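PDB 4ZXA: hydroquinone dioxygenase small subunit from Pseudomonas sp., which is the cupin-fold small subunit of a two-subunit hydroquinone 1,2-dioxygenase, probably contributing to the iron-dependent ring cleavage of hydroquinone. Local coordinates for residues A[71-76]-A[107-112]. Sequence-based numbering, arbitrary orientation.
Sequences QSPWFT and THLAGE
Thr76 and His108 form an antiparallel hydrogen-bonded pair, N to O in both directions. Phe75 and Leu109 follow as a non-hydrogen-bonded pair. Ala110 N then donates to Trp74 O at 2.9 Å, from above the carbonyl plane. Beyond this bond two waters link the segments. One accepts from Trp74 N and donates to Gly111 O. The other accepts from Gly111 N and reaches Trp74 O weakly. Gly111 has a positive phi, at which a CB would press on the preceding carbonyl.

Trp74 CB meets Ala110 CB at 3.9 Å. Trp74 CG lies anti to the carbonyl carbon and beside the backbone N (chi1 -74°). From there Trp74 CD1 comes within 3.6 Å of Gly111 O and also nears Glu112 O. The Trp74 side chain further touches Glu93 and Leu95 of strand 89-97. An alanine at Trp74 would keep the CB contact but would probably leave Gly111 O and Glu112 O without the indole beside them and open a gap against strand 89-97. Thr76 CB packs on Ala110 CB at 3.9 Å. Thr76 CG2, between the backbone N and the carbonyl carbon, is the branch that nears His108 O and Ala110 CB. Thr76 OG1, anti to the backbone N (chi1 -158°), makes a hydrogen bond with Ser136 O. The Phe75 ring has Pro73 O over one face, 3.4 Å above the plane and offset toward the rim. The Phe75 and Thr107 side chains cross obliquely, with Phe75 CD1 3.7 Å from Thr107 OG1. The Leu109 CB points away from 71-76, but Leu109 CD2 returns to touch Pro73 CB at 3.8 Å.

Short strand 108-109 forms one edge of a five-stranded antiparallel sheet of the cupin domain, within this chain. Strand 71-76 separates it from strand 136-142, where Phe75 is hydrogen-bonded to Tyr138 through the backbone. Thr107 packs on Gln150 and Thr152 of strand 145-153, in the other sheet.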
# COMPACT_ATOMS: atom_id res chain seq x y z
N GLN A 71 32.42 -35.88 -20.00
CA GLN A 71 33.34 -35.83 -18.88
C GLN A 71 34.21 -34.60 -19.01
O GLN A 71 34.81 -34.38 -20.06
CB GLN A 71 34.20 -37.07 -18.87
CG GLN A 71 35.08 -37.23 -17.67
CD GLN A 71 36.17 -38.26 -17.91
OE1 GLN A 71 36.93 -38.15 -18.88
NE2 GLN A 71 36.23 -39.29 -17.06
N SER A 72 34.28 -33.79 -17.95
CA SER A 72 35.13 -32.60 -17.95
C SER A 72 36.60 -32.95 -17.73
O SER A 72 36.93 -34.07 -17.33
CB SER A 72 34.70 -31.63 -16.84
OG SER A 72 35.18 -32.07 -15.57
N PRO A 73 37.49 -31.98 -18.00
CA PRO A 73 38.89 -32.05 -17.56
C PRO A 73 38.96 -32.01 -16.04
O PRO A 73 38.01 -31.51 -15.42
CB PRO A 73 39.50 -30.75 -18.11
CG PRO A 73 38.63 -30.36 -19.24
CD PRO A 73 37.24 -30.84 -18.90
N TRP A 74 40.03 -32.54 -15.45
CA TRP A 74 40.28 -32.31 -14.03
C TRP A 74 40.53 -30.81 -13.76
O TRP A 74 41.36 -30.17 -14.41
CB TRP A 74 41.48 -33.12 -13.53
CG TRP A 74 41.26 -34.59 -13.35
CD1 TRP A 74 41.71 -35.59 -14.18
CD2 TRP A 74 40.59 -35.24 -12.26
NE1 TRP A 74 41.35 -36.81 -13.67
CE2 TRP A 74 40.66 -36.63 -12.49
CE3 TRP A 74 39.92 -34.79 -11.11
CZ2 TRP A 74 40.10 -37.57 -11.63
CZ3 TRP A 74 39.37 -35.72 -10.25
CH2 TRP A 74 39.46 -37.10 -10.51
N PHE A 75 39.79 -30.28 -12.78
CA PHE A 75 39.88 -28.87 -12.40
C PHE A 75 40.47 -28.74 -11.00
O PHE A 75 40.36 -29.66 -10.17
CB PHE A 75 38.48 -28.24 -12.37
CG PHE A 75 37.82 -28.15 -13.71
CD1 PHE A 75 38.39 -27.42 -14.73
CD2 PHE A 75 36.60 -28.77 -13.93
CE1 PHE A 75 37.76 -27.31 -15.97
CE2 PHE A 75 35.96 -28.67 -15.15
CZ PHE A 75 36.54 -27.94 -16.18
N THR A 76 41.10 -27.61 -10.72
CA THR A 76 41.56 -27.35 -9.37
C THR A 76 41.71 -25.85 -9.10
O THR A 76 41.82 -25.04 -10.03
CB THR A 76 42.90 -28.05 -9.12
OG1 THR A 76 43.11 -28.23 -7.70
CG2 THR A 76 44.05 -27.23 -9.73
N THR A 107 39.74 -21.18 -11.19
CA THR A 107 39.91 -22.59 -11.43
C THR A 107 41.00 -22.79 -12.48
O THR A 107 41.10 -22.04 -13.45
CB THR A 107 38.59 -23.30 -11.78
OG1 THR A 107 38.81 -24.18 -12.89
CG2 THR A 107 37.50 -22.30 -12.11
N HIS A 108 41.85 -23.79 -12.25
CA HIS A 108 42.92 -24.13 -13.17
C HIS A 108 42.82 -25.60 -13.60
O HIS A 108 42.25 -26.44 -12.87
CB HIS A 108 44.29 -23.88 -12.51
CG HIS A 108 44.57 -22.43 -12.24
ND1 HIS A 108 45.23 -21.62 -13.14
CD2 HIS A 108 44.26 -21.64 -11.18
CE1 HIS A 108 45.32 -20.39 -12.64
NE2 HIS A 108 44.73 -20.38 -11.46
N LEU A 109 43.37 -25.91 -14.77
CA LEU A 109 43.50 -27.29 -15.22
C LEU A 109 44.47 -28.06 -14.32
O LEU A 109 45.61 -27.66 -14.15
CB LEU A 109 44.01 -27.32 -16.65
CG LEU A 109 42.99 -26.85 -17.69
CD1 LEU A 109 43.66 -26.84 -19.06
CD2 LEU A 109 41.75 -27.73 -17.71
N ALA A 110 44.01 -29.16 -13.73
CA ALA A 110 44.85 -29.93 -12.81
C ALA A 110 45.80 -30.90 -13.52
O ALA A 110 46.73 -31.43 -12.90
CB ALA A 110 43.99 -30.67 -11.79
N GLY A 111 45.54 -31.14 -14.81
CA GLY A 111 46.32 -32.06 -15.62
C GLY A 111 45.61 -33.37 -15.97
O GLY A 111 44.56 -33.71 -15.40
N GLU A 112 46.19 -34.11 -16.91
CA GLU A 112 45.60 -35.36 -17.40
C GLU A 112 45.56 -36.42 -16.31
O GLU A 112 44.59 -37.17 -16.20
CB GLU A 112 46.38 -35.90 -18.60
CG GLU A 112 46.49 -34.95 -19.80
CD GLU A 112 45.17 -34.73 -20.53
OE1 GLU A 112 44.16 -35.38 -20.17
OE2 GLU A 112 45.15 -33.91 -21.47
O HOH W 1 43.46 -30.79 -17.04
O HOH W 2 42.47 -33.52 -17.16